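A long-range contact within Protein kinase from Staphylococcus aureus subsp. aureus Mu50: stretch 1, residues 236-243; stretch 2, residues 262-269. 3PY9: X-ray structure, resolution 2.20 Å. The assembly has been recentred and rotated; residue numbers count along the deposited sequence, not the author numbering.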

ATOM      1  N   LYS A 236     -22.603 -20.066 -25.804  1.00 36.71           N
ATOM      2  CA  LYS A 236     -22.224 -20.437 -24.453  1.00 38.14           C
ATOM      3  C   LYS A 236     -23.485 -20.555 -23.616  1.00 38.95           C
ATOM      4  O   LYS A 236     -24.301 -19.619 -23.546  1.00 38.90           O
ATOM      5  N   VAL A 237     -23.635 -21.726 -23.008  1.00 39.94           N
ATOM      6  CA  VAL A 237     -24.769 -22.071 -22.180  1.00 41.02           C
ATOM      7  C   VAL A 237     -24.291 -22.099 -20.724  1.00 42.43           C
ATOM      8  O   VAL A 237     -23.326 -22.801 -20.374  1.00 42.40           O
ATOM      9  N   TYR A 238     -24.949 -21.307 -19.887  1.00 43.43           N
ATOM     10  CA  TYR A 238     -24.623 -21.238 -18.460  1.00 44.75           C
ATOM     11  C   TYR A 238     -25.815 -21.777 -17.706  1.00 45.71           C
ATOM     12  O   TYR A 238     -26.949 -21.398 -17.988  1.00 45.79           O
ATOM     13  N   ILE A 239     -25.547 -22.677 -16.766  1.00 47.31           N
ATOM     14  CA  ILE A 239     -26.592 -23.366 -16.004  1.00 48.71           C
ATOM     15  C   ILE A 239     -26.443 -23.074 -14.513  1.00 49.51           C
ATOM     16  O   ILE A 239     -25.329 -23.050 -14.000  1.00 50.24           O
ATOM     17  N   LYS A 240     -27.565 -22.821 -13.841  1.00 50.71           N
ATOM     18  CA  LYS A 240     -27.633 -22.836 -12.370  1.00 51.75           C
ATOM     19  C   LYS A 240     -28.582 -23.955 -11.964  1.00 52.35           C
ATOM     20  O   LYS A 240     -29.769 -23.863 -12.243  1.00 52.58           O
ATOM     21  N   ASP A 241     -28.059 -25.016 -11.345  1.00 53.24           N
ATOM     22  CA  ASP A 241     -28.882 -26.155 -10.881  1.00 54.18           C
ATOM     23  C   ASP A 241     -28.267 -26.816  -9.638  1.00 55.20           C
ATOM     24  O   ASP A 241     -27.528 -26.159  -8.898  1.00 55.16           O
ATOM     25  N   LYS A 242     -28.549 -28.104  -9.413  1.00 56.52           N
ATOM     26  CA  LYS A 242     -28.063 -28.792  -8.196  1.00 57.77           C
ATOM     27  C   LYS A 242     -26.552 -28.631  -7.950  1.00 58.17           C
ATOM     28  O   LYS A 242     -26.131 -28.312  -6.837  1.00 57.96           O
ATOM     29  N   ASP A 243     -25.758 -28.812  -9.005  1.00 58.83           N
ATOM     30  CA  ASP A 243     -24.305 -28.883  -8.892  1.00 59.73           C
ATOM     31  C   ASP A 243     -23.574 -27.816  -9.699  1.00 60.16           C
ATOM     32  O   ASP A 243     -22.371 -27.921  -9.959  1.00 60.54           O
ATOM     33  N   ASP A 262     -30.347 -28.957 -26.365  1.00 49.77           N
ATOM     34  CA  ASP A 262     -30.963 -29.553 -25.193  1.00 50.58           C
ATOM     35  C   ASP A 262     -30.118 -29.233 -23.975  1.00 50.86           C
ATOM     36  O   ASP A 262     -28.894 -29.308 -24.022  1.00 50.53           O
ATOM     37  N   ILE A 263     -30.777 -28.843 -22.893  1.00 51.86           N
ATOM     38  CA  ILE A 263     -30.056 -28.441 -21.693  1.00 53.37           C
ATOM     39  C   ILE A 263     -30.497 -29.265 -20.482  1.00 54.47           C
ATOM     40  O   ILE A 263     -31.554 -29.005 -19.909  1.00 55.09           O
ATOM     41  N   PRO A 264     -29.704 -30.292 -20.116  1.00 55.64           N
ATOM     42  CA  PRO A 264     -30.038 -31.094 -18.938  1.00 56.39           C
ATOM     43  C   PRO A 264     -29.911 -30.288 -17.637  1.00 57.21           C
ATOM     44  O   PRO A 264     -28.868 -29.653 -17.390  1.00 57.24           O
ATOM     45  N   LEU A 265     -30.978 -30.306 -16.833  1.00 57.99           N
ATOM     46  CA  LEU A 265     -30.992 -29.664 -15.510  1.00 58.79           C
ATOM     47  C   LEU A 265     -31.386 -30.652 -14.398  1.00 59.55           C
ATOM     48  O   LEU A 265     -32.355 -31.414 -14.540  1.00 59.66           O
ATOM     49  N   ARG A 266     -30.632 -30.634 -13.299  1.00 60.43           N
ATOM     50  CA  ARG A 266     -30.974 -31.441 -12.123  1.00 61.34           C
ATOM     51  C   ARG A 266     -31.219 -30.569 -10.882  1.00 61.67           C
ATOM     52  O   ARG A 266     -30.338 -29.829 -10.428  1.00 61.58           O
ATOM     53  N   ILE A 267     -32.437 -30.657 -10.358  1.00 62.12           N
ATOM     54  CA  ILE A 267     -32.937 -29.720  -9.351  1.00 62.75           C
ATOM     55  C   ILE A 267     -33.282 -30.429  -8.032  1.00 62.96           C
ATOM     56  O   ILE A 267     -33.932 -31.478  -8.039  1.00 63.18           O
ATOM     57  N   GLU A 268     -32.856 -29.849  -6.908  1.00 63.38           N
ATOM     58  CA  GLU A 268     -33.207 -30.363  -5.568  1.00 63.57           C
ATOM     59  C   GLU A 268     -34.668 -30.074  -5.174  1.00 63.31           C
ATOM     60  O   GLU A 268     -35.407 -29.449  -5.936  1.00 63.64           O
ATOM     61  N   LYS A 269     -35.083 -30.533  -3.991  1.00 62.84           N
ATOM     62  CA  LYS A 269     -36.394 -30.164  -3.449  1.00 62.22           C
ATOM     63  C   LYS A 269     -36.384 -28.671  -3.132  1.00 61.51           C
ATOM     64  O   LYS A 269     -35.341 -28.125  -2.729  1.00 61.44           O
TER

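What fills the space between the two strands? Their axes come no closer than 8.4 Å and run in nearly the same direction, 24° apart, and the CA atoms of Val237 and Ile263 are 8.3 Å from each other. That is too wide for backbone hydrogen bonding, so side chains bridge the gap. Strand alternation decides which ones do so from the first stretch: Val237, Ile239 and Asp241 point toward the second stretch, while Tyr238 and Lys240 point away. From the other side Ile263 points directly in, and Leu265 leaves its backbone sideways but brings its end nearer.

How do the apolar bumps fit together? Ile263 is the central knob, buried and reaching the two branched residues Val237 and Ile239. Its chi1 is m and its chi2 t, which extends CD1 toward Val237, a t rotamer, where CD1 of Ile263 lies 3.6 Å from CG1 of Val237. The shorter branch of Ile263 serves the other neighbour: its CG2 sits 3.5 Å from CD1 of Ile239. Ile239 adopts m for chi1 and p for chi2, a bent shape that folds CD1 back along the strand toward the Val237 end and leaves CG1 facing Leu265. Leu265, with chi1 m and chi2 t, sends CD2 to within 3.7 Å of CG1 of Ile239. The side chain of Ile239 thus occupies the hollow between Ile263 and Leu265, just as Ile263 reaches both Val237 and Ile239. The result is a staggered row of methyl and methylene groups rather than one isolated contact.

Where does the packing turn polar? The next inward residue is Asp241, whose p rotamer carries its carboxylate across to the second stretch. The backbone N of Arg266 donates a hydrogen bond to OD2 of Asp241 at 3.2 Å, and the N-H...acceptor angle of 173° is almost straight. The same OD2 lies 4.0 Å from CA of Leu265, so the carboxylate rests against the chain just past the apolar row. Here a side chain does the work of a strand partner, spanning to a backbone amide.

What closes the far end? The chains draw together, with the CA atoms of Lys242 and Ile267 only 5.1 Å apart, and direct backbone pairing becomes possible: N of Lys242 donates to O of Arg266 at 2.7 Å, with an angle of 149°. Lys242 has the largest covered area of any residue here. Its chi1 of 92° lies off the usual wells, and its aliphatic stem lies close against the base of Arg266, CD of Lys242 being 3.1 Å from CB of Arg266. The end of the Arg266 side chain leads away, leaving its first carbons to meet the lysine. Beyond them, CG of Glu268 makes a looser approach, 4.5 Å from CB of Lys242. The lysine's charge is used within its own stretch, where NZ of Lys242 forms a salt bridge and a weak hydrogen bond with OD2 of Asp243 at 3.3 Å.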

ATOM      1  CB  LYS A 236     -21.249 -19.416 -23.854  1.00 38.62           C
ATOM      2  CG  LYS A 236     -19.857 -19.469 -24.463  1.00 40.02           C
ATOM      3  CD  LYS A 236     -18.916 -18.486 -23.804  1.00 42.77           C
ATOM      4  CE  LYS A 236     -17.757 -18.150 -24.738  1.00 45.76           C
ATOM      5  NZ  LYS A 236     -18.184 -17.153 -25.779  1.00 49.27           N
ATOM      6  CB  VAL A 237     -25.353 -23.442 -22.588  1.00 41.18           C
ATOM      7  CG1 VAL A 237     -26.692 -23.700 -21.897  1.00 40.82           C
ATOM      8  CG2 VAL A 237     -25.515 -23.533 -24.114  1.00 40.42           C
ATOM      9  CB  TYR A 238     -24.319 -19.803 -18.009  1.00 44.12           C
ATOM     10  CG  TYR A 238     -23.283 -19.084 -18.840  1.00 44.28           C
ATOM     11  CD1 TYR A 238     -21.960 -18.972 -18.408  1.00 44.15           C
ATOM     12  CD2 TYR A 238     -23.625 -18.508 -20.070  1.00 44.72           C
ATOM     13  CE1 TYR A 238     -21.002 -18.296 -19.188  1.00 44.54           C
ATOM     14  CE2 TYR A 238     -22.686 -17.843 -20.851  1.00 43.03           C
ATOM     15  CZ  TYR A 238     -21.376 -17.735 -20.409  1.00 44.56           C
ATOM     16  OH  TYR A 238     -20.458 -17.057 -21.199  1.00 43.81           O
ATOM     17  CB  ILE A 239     -26.572 -24.910 -16.289  1.00 48.51           C
ATOM     18  CG1 ILE A 239     -27.379 -25.236 -17.533  1.00 48.59           C
ATOM     19  CG2 ILE A 239     -27.164 -25.716 -15.167  1.00 48.52           C
ATOM     20  CD1 ILE A 239     -26.596 -25.128 -18.809  1.00 50.20           C
ATOM     21  CB  LYS A 240     -28.144 -21.506 -11.814  1.00 51.41           C
ATOM     22  CG  LYS A 240     -27.218 -20.328 -12.045  1.00 52.17           C
ATOM     23  CD  LYS A 240     -27.708 -19.054 -11.346  1.00 52.22           C
ATOM     24  CE  LYS A 240     -26.774 -17.885 -11.658  1.00 53.08           C
ATOM     25  NZ  LYS A 240     -27.395 -16.546 -11.430  1.00 54.25           N
ATOM     26  CB  ASP A 241     -29.103 -27.181 -12.009  1.00 54.08           C
ATOM     27  CG  ASP A 241     -27.811 -27.864 -12.458  1.00 52.77           C
ATOM     28  OD1 ASP A 241     -26.724 -27.306 -12.209  1.00 50.79           O
ATOM     29  OD2 ASP A 241     -27.894 -28.956 -13.067  1.00 52.15           O
ATOM     30  CB  LYS A 242     -28.485 -30.275  -8.163  1.00 58.07           C
ATOM     31  CG  LYS A 242     -27.492 -31.301  -8.762  1.00 59.59           C
ATOM     32  CD  LYS A 242     -27.517 -31.341 -10.303  1.00 60.92           C
ATOM     33  CE  LYS A 242     -26.387 -32.187 -10.908  1.00 59.81           C
ATOM     34  NZ  LYS A 242     -26.478 -33.626 -10.542  1.00 60.21           N
ATOM     35  CB  ASP A 243     -23.823 -30.284  -9.286  1.00 59.61           C
ATOM     36  CG  ASP A 243     -23.924 -31.272  -8.141  1.00 60.13           C
ATOM     37  OD1 ASP A 243     -23.579 -30.892  -7.004  1.00 59.54           O
ATOM     38  OD2 ASP A 243     -24.349 -32.426  -8.366  1.00 61.19           O
ATOM     39  CB  ASP A 262     -31.122 -31.061 -25.382  1.00 50.76           C
ATOM     40  CG  ASP A 262     -31.779 -31.414 -26.700  1.00 51.35           C
ATOM     41  OD1 ASP A 262     -32.791 -30.796 -27.068  1.00 52.85           O
ATOM     42  OD2 ASP A 262     -31.271 -32.311 -27.386  1.00 53.84           O
ATOM     43  CB  ILE A 263     -30.187 -26.929 -21.424  1.00 53.00           C
ATOM     44  CG1 ILE A 263     -29.626 -26.123 -22.599  1.00 52.63           C
ATOM     45  CG2 ILE A 263     -29.432 -26.567 -20.176  1.00 53.28           C
ATOM     46  CD1 ILE A 263     -30.085 -24.697 -22.636  1.00 51.85           C
ATOM     47  CB  PRO A 264     -29.009 -32.231 -18.983  1.00 56.32           C
ATOM     48  CG  PRO A 264     -27.862 -31.671 -19.757  1.00 55.99           C
ATOM     49  CD  PRO A 264     -28.476 -30.776 -20.781  1.00 55.48           C
ATOM     50  CB  LEU A 265     -31.946 -28.463 -15.499  1.00 58.51           C
ATOM     51  CG  LEU A 265     -31.882 -27.451 -16.646  1.00 57.91           C
ATOM     52  CD1 LEU A 265     -33.127 -26.609 -16.653  1.00 56.80           C
ATOM     53  CD2 LEU A 265     -30.644 -26.575 -16.548  1.00 58.24           C
ATOM     54  CB  ARG A 266     -29.941 -32.548 -11.878  1.00 61.54           C
ATOM     55  CG  ARG A 266     -29.869 -33.580 -13.000  1.00 63.12           C
ATOM     56  CD  ARG A 266     -29.467 -34.972 -12.508  1.00 65.99           C
ATOM     57  NE  ARG A 266     -30.066 -36.035 -13.330  1.00 68.70           N
ATOM     58  CZ  ARG A 266     -29.650 -37.307 -13.395  1.00 69.93           C
ATOM     59  NH1 ARG A 266     -28.600 -37.728 -12.687  1.00 69.73           N
ATOM     60  NH2 ARG A 266     -30.290 -38.168 -14.185  1.00 70.44           N
ATOM     61  CB  ILE A 267     -34.198 -28.976  -9.878  1.00 62.70           C
ATOM     62  CG1 ILE A 267     -34.043 -28.610 -11.362  1.00 63.24           C
ATOM     63  CG2 ILE A 267     -34.461 -27.725  -9.063  1.00 63.13           C
ATOM     64  CD1 ILE A 267     -35.271 -28.894 -12.221  1.00 62.92           C
ATOM     65  CB  GLU A 268     -32.270 -29.778  -4.513  1.00 63.63           C
ATOM     66  CG  GLU A 268     -30.920 -30.465  -4.415  1.00 64.44           C
ATOM     67  CD  GLU A 268     -30.193 -30.124  -3.121  1.00 65.45           C
ATOM     68  OE1 GLU A 268     -29.331 -29.213  -3.136  1.00 65.31           O
ATOM     69  OE2 GLU A 268     -30.501 -30.762  -2.089  1.00 65.21           O
ATOM     70  CB  LYS A 269     -36.737 -30.932  -2.163  1.00 62.31           C
ATOM     71  CG  LYS A 269     -36.792 -32.451  -2.268  1.00 62.89           C
ATOM     72  CD  LYS A 269     -37.754 -33.054  -1.216  1.00 63.26           C
ATOM     73  CE  LYS A 269     -37.153 -34.272  -0.468  1.00 63.27           C
ATOM     74  NZ  LYS A 269     -36.438 -35.284  -1.318  1.00 62.22           N
TER